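Local coordinates for protein ACDH-11, isoform b (Caenorhabditis elegans, PDB 4Y9J) that belongs to the acyl-CoA dehydrogenase family of flavoproteins and assembles from four copies, with flavin-adenine dinucleotide bound, at residues B[187-192]-B[219-224]; B[402-407]-B[451-456]; B[21-26]-B[334-339]. One frame throughout, in Å; residues are numbered along the deposited sequence. Where two conformers were deposited one is given.

Interaction 1: B[187-192]-B[219-224]. With FAD (flavin-adenine dinucleotide), chain E.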
loop_
_atom_site.group_PDB
_atom_site.type_symbol
_atom_site.label_atom_id
_atom_site.label_comp_id
_atom_site.label_asym_id
_atom_site.label_seq_id
_atom_site.Cartn_x
_atom_site.Cartn_y
_atom_site.Cartn_z
ATOM N N GLY B 187 0.360 27.763 10.144
ATOM C CA GLY B 187 -0.335 26.821 11.033
ATOM C C GLY B 187 -0.638 27.434 12.383
ATOM O O GLY B 187 -0.377 28.617 12.599
ATOM N N GLN B 188 -1.264 26.647 13.249
ATOM C CA GLN B 188 -1.803 27.101 14.528
ATOM C C GLN B 188 -1.603 25.865 15.414
ATOM O O GLN B 188 -2.265 24.850 15.200
ATOM C CB GLN B 188 -3.310 27.425 14.341
ATOM C CG GLN B 188 -4.176 27.676 15.631
ATOM C CD GLN B 188 -5.690 27.704 15.363
ATOM O OE1 GLN B 188 -6.153 27.415 14.258
ATOM N NE2 GLN B 188 -6.486 27.975 16.420
ATOM N N TRP B 189 -0.711 25.952 16.403
ATOM C CA TRP B 189 -0.344 24.758 17.227
ATOM C C TRP B 189 -0.725 24.947 18.708
ATOM O O TRP B 189 0.073 25.348 19.549
ATOM C CB TRP B 189 1.143 24.433 17.139
ATOM C CG TRP B 189 1.708 24.241 15.753
ATOM C CD1 TRP B 189 1.043 24.013 14.590
ATOM C CD2 TRP B 189 3.095 24.264 15.414
ATOM N NE1 TRP B 189 1.937 23.907 13.537
ATOM C CE2 TRP B 189 3.194 24.074 14.012
ATOM C CE3 TRP B 189 4.257 24.449 16.151
ATOM C CZ2 TRP B 189 4.381 24.027 13.364
ATOM C CZ3 TRP B 189 5.443 24.429 15.506
ATOM C CH2 TRP B 189 5.500 24.225 14.118
ATOM N N MET B 190 -1.960 24.619 19.018
ATOM C CA MET B 190 -2.519 24.734 20.338
ATOM C C MET B 190 -2.680 23.446 21.113
ATOM O O MET B 190 -2.343 23.360 22.347
ATOM C CB MET B 190 -3.896 25.409 20.261
ATOM C CG MET B 190 -3.766 26.888 20.012
ATOM S SD MET B 190 -5.346 27.762 19.744
ATOM C CE MET B 190 -6.170 27.511 21.327
ATOM N N THR B 191 -3.223 22.465 20.419
ATOM C CA THR B 191 -3.665 21.223 21.000
ATOM C C THR B 191 -2.512 20.374 21.462
ATOM O O THR B 191 -1.549 20.152 20.712
ATOM C CB THR B 191 -4.583 20.463 20.095
ATOM O OG1 THR B 191 -5.715 21.249 19.758
ATOM C CG2 THR B 191 -5.009 19.138 20.744
ATOM N N GLU B 192 -2.599 19.911 22.709
ATOM C CA GLU B 192 -1.586 19.012 23.252
ATOM C C GLU B 192 -2.249 17.734 23.805
ATOM O O GLU B 192 -3.468 17.674 23.893
ATOM C CB GLU B 192 -0.743 19.732 24.274
ATOM C CG GLU B 192 -0.038 20.992 23.693
ATOM C CD GLU B 192 1.153 21.468 24.446
ATOM O OE1 GLU B 192 1.620 20.803 25.419
ATOM O OE2 GLU B 192 1.633 22.601 24.109
ATOM N N GLY B 219 8.358 21.242 23.862
ATOM C CA GLY B 219 6.990 20.725 24.053
ATOM C C GLY B 219 6.599 19.713 23.034
ATOM O O GLY B 219 7.419 19.382 22.107
ATOM N N TYR B 220 5.354 19.226 23.143
ATOM C CA TYR B 220 4.837 18.252 22.239
ATOM C C TYR B 220 3.503 18.742 21.671
ATOM O O TYR B 220 2.563 18.942 22.459
ATOM C CB TYR B 220 4.651 16.907 22.940
ATOM C CG TYR B 220 4.461 15.738 21.984
ATOM C CD1 TYR B 220 3.261 15.472 21.331
ATOM C CD2 TYR B 220 5.481 14.845 21.813
ATOM C CE1 TYR B 220 3.127 14.368 20.494
ATOM C CE2 TYR B 220 5.377 13.790 20.935
ATOM C CZ TYR B 220 4.214 13.517 20.305
ATOM O OH TYR B 220 4.190 12.442 19.440
ATOM N N LYS B 221 3.416 18.997 20.371
ATOM C CA LYS B 221 2.176 19.465 19.766
ATOM C C LYS B 221 1.457 18.242 19.197
ATOM O O LYS B 221 1.959 17.529 18.338
ATOM C CB LYS B 221 2.477 20.514 18.728
ATOM C CG LYS B 221 3.153 21.717 19.326
ATOM C CD LYS B 221 2.255 22.428 20.379
ATOM C CE LYS B 221 2.983 23.557 21.062
ATOM N NZ LYS B 221 2.025 24.362 21.870
ATOM N N TRP B 222 0.268 17.987 19.699
ATOM C CA TRP B 222 -0.427 16.715 19.478
ATOM C C TRP B 222 -1.177 16.652 18.178
ATOM O O TRP B 222 -1.357 15.549 17.673
ATOM C CB TRP B 222 -1.355 16.463 20.676
ATOM C CG TRP B 222 -2.195 15.249 20.722
ATOM C CD1 TRP B 222 -3.527 15.233 21.096
ATOM C CD2 TRP B 222 -1.789 13.886 20.632
ATOM N NE1 TRP B 222 -4.003 13.948 21.108
ATOM C CE2 TRP B 222 -2.950 13.090 20.861
ATOM C CE3 TRP B 222 -0.558 13.237 20.418
ATOM C CZ2 TRP B 222 -2.907 11.697 20.819
ATOM C CZ3 TRP B 222 -0.523 11.849 20.358
ATOM C CH2 TRP B 222 -1.695 11.094 20.545
ATOM N N PHE B 223 -1.685 17.788 17.692
ATOM C CA PHE B 223 -2.274 17.908 16.362
ATOM C C PHE B 223 -1.696 19.174 15.754
ATOM O O PHE B 223 -1.973 20.266 16.282
ATOM C CB PHE B 223 -3.810 18.092 16.310
ATOM C CG PHE B 223 -4.607 16.829 16.605
ATOM C CD1 PHE B 223 -4.651 16.290 17.892
ATOM C CD2 PHE B 223 -5.231 16.127 15.581
ATOM C CE1 PHE B 223 -5.385 15.088 18.128
ATOM C CE2 PHE B 223 -5.933 14.942 15.834
ATOM C CZ PHE B 223 -5.991 14.440 17.100
ATOM N N SER B 224 -0.971 19.017 14.639
ATOM C CA SER B 224 -0.435 20.197 13.889
ATOM C C SER B 224 -0.707 20.014 12.418
ATOM O O SER B 224 0.025 19.288 11.729
ATOM C CB SER B 224 1.078 20.276 14.126
ATOM O OG SER B 224 1.345 20.559 15.448
HETATM P PA FAD E . -11.366 16.967 24.445
HETATM O O1A FAD E . -11.524 18.382 25.001
HETATM O O2A FAD E . -10.502 15.978 25.245
HETATM O O5B FAD E . -12.802 16.226 24.422
HETATM C C5B FAD E . -13.874 16.826 23.703
HETATM C C4B FAD E . -15.148 16.438 24.399
HETATM O O4B FAD E . -15.024 16.960 25.740
HETATM C C3B FAD E . -16.382 16.995 23.764
HETATM O O3B FAD E . -17.597 16.265 24.180
HETATM C C2B FAD E . -16.457 18.314 24.509
HETATM O O2B FAD E . -17.773 18.887 24.446
HETATM C C1B FAD E . -16.089 17.865 25.943
HETATM N N9A FAD E . -15.716 19.007 26.798
HETATM C C8A FAD E . -14.516 19.670 26.807
HETATM N N7A FAD E . -14.574 20.712 27.688
HETATM C C5A FAD E . -15.806 20.685 28.286
HETATM C C6A FAD E . -16.501 21.484 29.298
HETATM N N6A FAD E . -15.862 22.527 29.899
HETATM N N1A FAD E . -17.771 21.121 29.604
HETATM C C2A FAD E . -18.396 20.106 28.995
HETATM N N3A FAD E . -17.828 19.330 28.072
HETATM C C4A FAD E . -16.553 19.575 27.691
HETATM N N1 FAD E . -5.395 21.515 16.960
HETATM C C2 FAD E . -4.388 22.412 16.736
HETATM O O2 FAD E . -4.073 23.172 17.689
HETATM N N3 FAD E . -3.824 22.602 15.591
HETATM C C4 FAD E . -4.066 21.921 14.496
HETATM O O4 FAD E . -3.478 22.133 13.458
HETATM C C4X FAD E . -5.151 20.886 14.645
HETATM N N5 FAD E . -5.373 20.027 13.554
HETATM C C5X FAD E . -6.398 19.079 13.825
HETATM C C6 FAD E . -6.703 18.230 12.719
HETATM C C7 FAD E . -7.748 17.260 12.888
HETATM C C7M FAD E . -8.047 16.433 11.680
HETATM C C8 FAD E . -8.378 17.132 14.186
HETATM C C8M FAD E . -9.475 16.073 14.384
HETATM C C9 FAD E . -8.084 17.952 15.270
HETATM C C9A FAD E . -7.053 18.937 15.122
HETATM N N10 FAD E . -6.720 19.724 16.190
HETATM C C10 FAD E . -5.720 20.701 15.959
HETATM C "C1'" FAD E . -7.280 19.528 17.478
HETATM C "C2'" FAD E . -8.688 20.045 17.800
HETATM O "O2'" FAD E . -8.719 21.443 18.011
HETATM C "C3'" FAD E . -9.182 19.324 19.051
HETATM O "O3'" FAD E . -9.315 17.979 18.663
HETATM C "C4'" FAD E . -10.487 19.915 19.551
HETATM O "O4'" FAD E . -10.331 21.278 19.951
HETATM C "C5'" FAD E . -11.067 19.072 20.693
HETATM O "O5'" FAD E . -10.093 19.011 21.814
HETATM P P FAD E . -9.572 17.503 22.280
HETATM O O1P FAD E . -9.208 16.761 21.057
HETATM O O2P FAD E . -8.583 17.707 23.400
HETATM O O3P FAD E . -10.942 16.870 22.915
HETATM O O HOH W 1 -0.715 21.693 18.305
HETATM O O HOH W 2 3.948 19.459 25.639
#
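K221 reaches from 219-224 to W189 and E192 of 187-192, and its side chain can be followed atom by atom. CB leaves the strand with CG anti to the carbonyl carbon, and CG lies 4.0 Å from CB of W189. A bend at chi2 (-62°) turns the chain toward 187-192; CD and CE then run on extended between O of W189 and OE2 of E192. At the tip, NZ of K221 forms a salt bridge with OE2 of E192 at 2.9 Å, arriving on the anti side of the carboxylate. The same NZ donates to O of W189 from 37° above the carbonyl plane, and further bonds to T234 and L235 grip the buried ammonium. OE2 of E192 is shared with T205, while OE1 takes a water that also accepts from N of Y220.

Both segments lie in the beta-rich middle domain of the acyl-CoA dehydrogenase fold, on strands 186-189 and 214-225, the latter turning a corner at W222. There N of W222 donates to O of T191 at 3.0 Å, with an N-H...O angle of 157°. A water bridges O of T191 to O of F223. Further along, CB of S224 sits over the five-membered ring of W189, 4.0 Å from its centroid, a CH-pi contact.

Residues of both segments line the FAD site. N3 of FAD donates to O of Q188; O2 receives N of M190 and N of T191, and OG1 of T191 donates to N1 of FAD at 2.8 Å. CD2 of F223 comes within 3.4 Å of C9A of FAD, and CG2 of T191 lies beside CD1 of F223 at 4.0 Å.

Interaction 2: B[402-407]-B[451-456]. With UCC (S-{(3S,5R,9R)-1-[(2R,3S,4R,5R)-5-(6-amino-9H-purin-9-yl)-4-hydroxy-3-(phosphonooxy)tetrahydrofuran-2-yl]-3,5,9-trihydroxy-8,8-dimethyl-3,5-dioxido-10,14-dioxo-2,4,6-trioxa-11,15-diaza-3lambda~5~,5lambda~5~-diphosphaheptadecan-17-yl} undecanethioate), chain F.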
loop_
_atom_site.group_PDB
_atom_site.type_symbol
_atom_site.label_atom_id
_atom_site.label_comp_id
_atom_site.label_asym_id
_atom_site.label_seq_id
_atom_site.Cartn_x
_atom_site.Cartn_y
_atom_site.Cartn_z
ATOM N N LEU B 402 -22.711 30.490 14.827
ATOM C CA LEU B 402 -22.587 30.011 13.440
ATOM C C LEU B 402 -21.765 28.740 13.255
ATOM O O LEU B 402 -22.221 27.746 12.659
ATOM C CB LEU B 402 -22.025 31.104 12.575
ATOM C CG LEU B 402 -21.655 30.765 11.154
ATOM C CD1 LEU B 402 -22.863 30.392 10.331
ATOM C CD2 LEU B 402 -20.932 31.926 10.488
ATOM N N LYS B 403 -20.557 28.775 13.799
ATOM C CA LYS B 403 -19.695 27.632 13.725
ATOM C C LYS B 403 -20.375 26.399 14.314
ATOM O O LYS B 403 -20.397 25.316 13.677
ATOM C CB LYS B 403 -18.350 27.928 14.424
ATOM C CG LYS B 403 -17.171 26.972 14.174
ATOM C CD LYS B 403 -17.364 25.533 14.597
ATOM C CE LYS B 403 -16.042 24.837 14.855
ATOM N NZ LYS B 403 -16.150 23.406 15.154
ATOM N N LEU B 404 -20.853 26.492 15.533
ATOM C CA LEU B 404 -21.350 25.295 16.188
ATOM C C LEU B 404 -22.630 24.816 15.529
ATOM O O LEU B 404 -22.887 23.602 15.439
ATOM C CB LEU B 404 -21.528 25.492 17.681
ATOM C CG LEU B 404 -22.608 26.424 18.195
ATOM C CD1 LEU B 404 -23.931 25.674 18.397
ATOM C CD2 LEU B 404 -22.185 27.103 19.501
ATOM N N TYR B 405 -23.445 25.718 15.041
ATOM C CA TYR B 405 -24.727 25.307 14.476
ATOM C C TYR B 405 -24.557 24.648 13.084
ATOM O O TYR B 405 -25.065 23.509 12.856
ATOM C CB TYR B 405 -25.741 26.468 14.449
ATOM C CG TYR B 405 -27.179 25.951 14.174
ATOM C CD1 TYR B 405 -27.863 25.255 15.146
ATOM C CD2 TYR B 405 -27.786 26.129 12.954
ATOM C CE1 TYR B 405 -29.142 24.789 14.926
ATOM C CE2 TYR B 405 -29.046 25.678 12.705
ATOM C CZ TYR B 405 -29.739 25.018 13.711
ATOM O OH TYR B 405 -30.993 24.505 13.504
ATOM N N ALA B 406 -23.859 25.323 12.157
ATOM C CA ALA B 406 -23.601 24.737 10.850
ATOM C C ALA B 406 -22.809 23.430 11.001
ATOM O O ALA B 406 -23.007 22.460 10.255
ATOM C CB ALA B 406 -22.834 25.707 9.928
ATOM N N GLY B 407 -21.925 23.427 11.997
ATOM C CA GLY B 407 -21.124 22.294 12.348
ATOM C C GLY B 407 -21.918 21.062 12.645
ATOM O O GLY B 407 -21.583 19.952 12.244
ATOM N N VAL B 451 -18.241 22.963 23.488
ATOM C CA VAL B 451 -17.219 23.896 23.944
ATOM C C VAL B 451 -17.557 25.256 23.391
ATOM O O VAL B 451 -17.415 26.243 24.085
ATOM C CB VAL B 451 -15.803 23.396 23.544
ATOM C CG1 VAL B 451 -14.732 24.491 23.612
ATOM C CG2 VAL B 451 -15.418 22.179 24.394
ATOM N N LEU B 452 -18.000 25.323 22.144
ATOM C CA LEU B 452 -18.451 26.603 21.591
ATOM C C LEU B 452 -19.753 27.089 22.195
ATOM O O LEU B 452 -20.008 28.330 22.275
ATOM C CB LEU B 452 -18.526 26.574 20.074
ATOM C CG LEU B 452 -17.158 26.423 19.390
ATOM C CD1 LEU B 452 -17.316 26.526 17.881
ATOM C CD2 LEU B 452 -16.130 27.433 19.846
ATOM N N SER B 453 -20.626 26.172 22.578
ATOM C CA SER B 453 -21.842 26.576 23.307
ATOM C C SER B 453 -21.475 27.252 24.639
ATOM O O SER B 453 -22.134 28.196 25.051
ATOM C CB SER B 453 -22.789 25.385 23.523
ATOM O OG SER B 453 -23.295 24.847 22.304
ATOM N N LEU B 454 -20.391 26.799 25.269
ATOM C CA LEU B 454 -19.878 27.436 26.444
ATOM C C LEU B 454 -19.273 28.822 26.142
ATOM O O LEU B 454 -19.370 29.712 26.996
ATOM C CB LEU B 454 -18.855 26.556 27.103
ATOM C CG LEU B 454 -19.458 25.316 27.732
ATOM C CD1 LEU B 454 -18.353 24.490 28.314
ATOM C CD2 LEU B 454 -20.415 25.655 28.830
ATOM N N ASP B 455 -18.717 29.012 24.953
ATOM C CA ASP B 455 -18.194 30.314 24.519
ATOM C C ASP B 455 -19.350 31.247 24.333
ATOM O O ASP B 455 -19.252 32.443 24.668
ATOM C CB ASP B 455 -17.377 30.226 23.231
ATOM C CG ASP B 455 -16.752 31.585 22.824
ATOM O OD1 ASP B 455 -16.061 32.196 23.680
ATOM O OD2 ASP B 455 -16.933 32.072 21.664
ATOM N N VAL B 456 -20.467 30.740 23.817
ATOM C CA VAL B 456 -21.638 31.598 23.747
ATOM C C VAL B 456 -21.981 32.156 25.155
ATOM O O VAL B 456 -22.364 33.359 25.341
ATOM C CB VAL B 456 -22.829 30.852 23.117
ATOM C CG1 VAL B 456 -24.079 31.694 23.240
ATOM C CG2 VAL B 456 -22.573 30.554 21.659
HETATM O OA1 UCC F . -8.403 22.796 15.661
HETATM C CA1 UCC F . -7.471 23.566 15.208
HETATM C CA2 UCC F . -6.964 23.710 13.768
HETATM C CA3 UCC F . -7.789 23.186 12.634
HETATM C CA4 UCC F . -7.790 24.165 11.412
HETATM C CA5 UCC F . -9.190 24.769 11.245
HETATM C CA6 UCC F . -9.597 24.817 9.814
HETATM C CA7 UCC F . -10.983 25.416 9.641
HETATM C CA8 UCC F . -10.973 25.483 8.166
HETATM C CA9 UCC F . -12.095 25.030 7.403
HETATM C C10 UCC F . -11.822 23.858 6.572
HETATM C C11 UCC F . -12.772 22.833 7.174
HETATM S S UCC F . -6.528 24.595 16.129
HETATM C CP1 UCC F . -7.019 24.428 17.888
HETATM C CP2 UCC F . -8.434 24.811 18.194
HETATM N NP1 UCC F . -8.685 24.932 19.645
HETATM C CP3 UCC F . -9.808 25.546 20.024
HETATM O OP1 UCC F . -10.698 25.905 19.252
HETATM C CP4 UCC F . -9.941 25.871 21.497
HETATM C CP5 UCC F . -11.288 25.342 22.011
HETATM N NP2 UCC F . -11.369 25.883 23.362
HETATM C CP6 UCC F . -11.797 27.109 23.660
HETATM O OP2 UCC F . -12.274 27.876 22.835
HETATM C CP8 UCC F . -11.766 27.447 25.137
HETATM O OP3 UCC F . -13.025 28.094 25.494
HETATM C CPB UCC F . -10.744 28.470 25.573
HETATM C CP7 UCC F . -10.538 29.733 24.724
HETATM C CP9 UCC F . -9.415 27.793 25.021
HETATM C CPA UCC F . -10.323 28.358 27.055
HETATM O O7 UCC F . -9.297 29.342 27.343
HETATM P P2 UCC F . -9.041 29.820 28.870
HETATM O O21 UCC F . -7.880 30.800 28.920
HETATM O O22 UCC F . -9.142 28.556 29.736
HETATM O O6 UCC F . -10.452 30.583 29.143
HETATM P P1 UCC F . -10.708 32.120 29.475
HETATM O O11 UCC F . -10.018 32.574 30.753
HETATM O O12 UCC F . -12.199 32.228 29.366
HETATM O "O5'" UCC F . -9.992 32.823 28.141
HETATM C "C5'" UCC F . -8.872 33.725 28.311
HETATM C "C4'" UCC F . -9.115 35.073 27.606
HETATM C "C3'" UCC F . -10.341 35.785 28.171
HETATM O "O3'" UCC F . -10.055 37.154 28.035
HETATM P P3 UCC F . -9.886 38.109 29.281
HETATM O O33 UCC F . -9.486 39.413 28.627
HETATM O O32 UCC F . -8.690 37.558 30.022
HETATM O O31 UCC F . -11.262 38.051 29.991
HETATM C "C2'" UCC F . -11.499 35.427 27.249
HETATM O "O2'" UCC F . -12.485 36.444 27.085
HETATM O "O4'" UCC F . -9.390 34.849 26.207
HETATM C "C1'" UCC F . -10.706 35.318 25.940
HETATM N N9 UCC F . -11.331 34.510 24.883
HETATM C C4 UCC F . -11.852 35.062 23.792
HETATM N N3 UCC F . -11.927 36.315 23.284
HETATM C C8 UCC F . -11.524 33.170 24.894
HETATM N N7 UCC F . -12.151 32.818 23.756
HETATM C C5 UCC F . -12.374 33.933 23.024
HETATM C C6 UCC F . -12.949 34.255 21.690
HETATM N N6 UCC F . -13.449 33.250 20.927
HETATM N N1 UCC F . -13.016 35.573 21.319
HETATM C C2 UCC F . -12.519 36.554 22.100
#
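L404 and L452 form the apolar centre of this contact between two helices, and their CA atoms, 6.3 Å apart, are the nearest pair. Here CG of L404 stands between the backbone N and the carbonyl carbon (chi1 68°), a crowded position that carries the CD2 methyl to the backbone of the other helix. That methyl lies 3.6 Å from both C of L452 and N of S453. It also meets CB of L452 at 3.7 Å and CG2 of V456 at 4.1 Å, which places it across one turn of helix 449-461.

The second apolar contact uses the shaft of K403. CD1 of L452 lies 3.4 Å from CD of K403, tighter than usual for two carbons, and the two side chains cross at about a right angle. The chi2 bend of K403 brings its methylenes round this methyl, while NZ continues to the carbonyl oxygens of T442, W445 and G447.

The polar groups bond outside the two segments or within their own helix. OG of S453 bonds to O of T449, one turn back, with CD2 of L404 3.8 Å from OG. D455 pairs with R458 and R396. On the ligand side, CG1 of V451 approaches NP2 of UCC at 3.6 Å.

The short axes pass 9.4 Å apart at 145° between their directions, so the helices run roughly antiparallel in the mainly helical C-terminal domain of the acyl-CoA dehydrogenase fold. Helix 304-338 touches K403 and L452 through R316, and helix 524-545 packs F529 on L404 and A528 on S453. The contact therefore lies between these helices, with V451 at the border of the UCC and FAD pockets.

Interaction 3: B[21-26]-B[334-339]; sequences GPTLHN and ARDYST
H25 and T23 converge on the carboxylate of D336. NE2 of H25 donates to OD1 of D336 at 2.8 Å with an N-H...O angle of 156°. This oxygen is met from above, 56° out of the carboxylate plane, and ring and carboxylate are turned 73° against each other. The other oxygen, OD2, accepts the backbone N of T23 at 2.8 Å, although its position is less certain. With CG anti to the backbone N, the carboxylate of D336 points out to both partners. K340 also pairs with OD2 in a salt bridge, subject to the same caution about where that atom lies.

Around this polar centre the contacts are looser. CB of T23 is 3.6 Å from OD2 of D336. CD of P22 rests 4.0 Å from CD1 of Y337, the two side chains crossing obliquely, and C of G21 approaches the same ring carbon. F421 touches both P22 and Y337, while F591 of the second subunit meets H25 and D336.

The contact holds an irregular segment, between strand 9-14 and helix 34-41, against the C-terminal part of helix 304-338. One aspartate accepts both a main-chain N-H and an imidazole N-H, tying two points of the loop to the helix. The carboxylate would be expected to favour a protonated H25, but K340 nearby may temper that effect.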
loop_
_atom_site.group_PDB
_atom_site.type_symbol
_atom_site.label_atom_id
_atom_site.label_comp_id
_atom_site.label_asym_id
_atom_site.label_seq_id
_atom_site.Cartn_x
_atom_site.Cartn_y
_atom_site.Cartn_z
ATOM N N GLY B 21 -23.269 9.278 -13.629
ATOM C CA GLY B 21 -23.086 9.936 -12.393
ATOM C C GLY B 21 -23.497 11.387 -12.354
ATOM O O GLY B 21 -23.901 11.949 -13.358
ATOM N N PRO B 22 -23.420 12.002 -11.181
ATOM C CA PRO B 22 -23.829 13.406 -11.103
ATOM C C PRO B 22 -22.830 14.332 -11.754
ATOM O O PRO B 22 -21.611 14.020 -11.782
ATOM C CB PRO B 22 -23.850 13.655 -9.593
ATOM C CG PRO B 22 -22.880 12.693 -9.044
ATOM C CD PRO B 22 -23.094 11.452 -9.863
ATOM N N THR B 23 -23.303 15.472 -12.187
ATOM C CA THR B 23 -22.493 16.529 -12.779
ATOM C C THR B 23 -22.378 17.717 -11.817
ATOM O O THR B 23 -23.394 18.164 -11.291
ATOM C CB THR B 23 -23.151 17.053 -14.061
ATOM O OG1 THR B 23 -23.315 15.983 -14.982
ATOM C CG2 THR B 23 -22.324 18.192 -14.755
ATOM N N LEU B 24 -21.153 18.230 -11.649
ATOM C CA LEU B 24 -20.888 19.427 -10.881
ATOM C C LEU B 24 -20.992 20.596 -11.809
ATOM O O LEU B 24 -20.199 20.782 -12.827
ATOM C CB LEU B 24 -19.507 19.405 -10.231
ATOM C CG LEU B 24 -19.144 20.656 -9.452
ATOM C CD1 LEU B 24 -20.097 20.790 -8.295
ATOM C CD2 LEU B 24 -17.687 20.667 -8.997
ATOM N N HIS B 25 -21.969 21.414 -11.504
ATOM C CA HIS B 25 -22.168 22.610 -12.306
ATOM C C HIS B 25 -21.433 23.786 -11.665
ATOM O O HIS B 25 -21.097 23.720 -10.503
ATOM C CB HIS B 25 -23.660 22.922 -12.390
ATOM C CG HIS B 25 -24.486 21.802 -12.943
ATOM N ND1 HIS B 25 -24.474 21.463 -14.282
ATOM C CD2 HIS B 25 -25.393 20.988 -12.356
ATOM C CE1 HIS B 25 -25.322 20.460 -14.481
ATOM N NE2 HIS B 25 -25.878 20.151 -13.329
ATOM N N ASN B 26 -21.189 24.856 -12.443
ATOM C CA ASN B 26 -20.559 26.091 -11.929
ATOM C C ASN B 26 -21.242 26.454 -10.620
ATOM O O ASN B 26 -22.447 26.756 -10.651
ATOM C CB ASN B 26 -20.748 27.223 -12.949
ATOM C CG ASN B 26 -20.113 28.548 -12.493
ATOM O OD1 ASN B 26 -20.333 28.996 -11.379
ATOM N ND2 ASN B 26 -19.352 29.157 -13.356
ATOM N N ALA B 334 -26.806 15.792 -5.485
ATOM C CA ALA B 334 -27.988 14.915 -5.348
ATOM C C ALA B 334 -29.094 15.410 -6.224
ATOM O O ALA B 334 -29.752 14.614 -6.945
ATOM C CB ALA B 334 -28.397 14.829 -3.879
ATOM N N ARG B 335 -29.358 16.708 -6.249
ATOM C CA ARG B 335 -30.380 17.146 -7.145
ATOM C C ARG B 335 -30.116 16.908 -8.646
ATOM O O ARG B 335 -31.045 16.540 -9.381
ATOM C CB ARG B 335 -30.866 18.595 -6.915
ATOM C CG ARG B 335 -29.989 19.649 -7.494
ATOM C CD ARG B 335 -30.486 21.051 -7.125
ATOM N NE ARG B 335 -29.637 22.047 -7.772
ATOM C CZ ARG B 335 -29.913 23.342 -7.850
ATOM N NH1 ARG B 335 -31.027 23.832 -7.350
ATOM N NH2 ARG B 335 -29.065 24.145 -8.482
ATOM N N ASP B 336 -28.881 17.084 -9.094
ATOM C CA ASP B 336 -28.569 16.733 -10.453
ATOM C C ASP B 336 -28.753 15.223 -10.765
ATOM O O ASP B 336 -29.266 14.856 -11.795
ATOM C CB ASP B 336 -27.152 17.139 -10.766
ATOM C CG ASP B 336 -26.802 16.843 -12.159
ATOM O OD1 ASP B 336 -27.146 17.622 -13.003
ATOM O OD2 ASP B 336 -26.111 15.833 -12.415
ATOM N N TYR B 337 -28.289 14.391 -9.867
ATOM C CA TYR B 337 -28.460 12.938 -10.010
ATOM C C TYR B 337 -29.925 12.559 -10.106
ATOM O O TYR B 337 -30.272 11.677 -10.908
ATOM C CB TYR B 337 -27.818 12.235 -8.865
ATOM C CG TYR B 337 -27.727 10.729 -9.039
ATOM C CD1 TYR B 337 -26.916 10.164 -10.037
ATOM C CD2 TYR B 337 -28.361 9.888 -8.157
ATOM C CE1 TYR B 337 -26.807 8.778 -10.163
ATOM C CE2 TYR B 337 -28.202 8.502 -8.225
ATOM C CZ TYR B 337 -27.456 7.956 -9.230
ATOM O OH TYR B 337 -27.358 6.603 -9.355
ATOM N N SER B 338 -30.780 13.277 -9.346
ATOM C CA SER B 338 -32.214 13.010 -9.385
ATOM C C SER B 338 -32.853 13.146 -10.755
ATOM O O SER B 338 -33.899 12.543 -11.011
ATOM C CB SER B 338 -32.966 13.841 -8.357
ATOM O OG SER B 338 -33.193 15.166 -8.771
ATOM N N THR B 339 -32.253 13.960 -11.638
ATOM C CA THR B 339 -32.763 14.116 -12.987
ATOM C C THR B 339 -32.309 13.003 -13.928
ATOM O O THR B 339 -32.702 12.948 -15.040
ATOM C CB THR B 339 -32.339 15.469 -13.642
ATOM O OG1 THR B 339 -30.917 15.487 -13.846
ATOM C CG2 THR B 339 -32.766 16.651 -12.776
#

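From the N terminus, the chain first reaches 21-26, whose partner 334-339 on helix 304-338 comes about 300 residues later. Interaction 3 thus closes a long loop, tying the N-terminal part to the acyl-CoA dehydrogenase C-terminal domain (roughly 302-460). Nested inside it is interaction 1, where 187-192 and 219-224 close a short loop of 26 residues within the middle domain. Interaction 2 follows in series, its loop of 43 residues joining two helices of that same C-terminal domain; no two loops cross. Interactions 1 and 3, their centres about 39 Å apart on opposite sides of the chain's centre, both touch the second subunit. Interactions 1 and 2 approach to about 9 Å between nearest atoms.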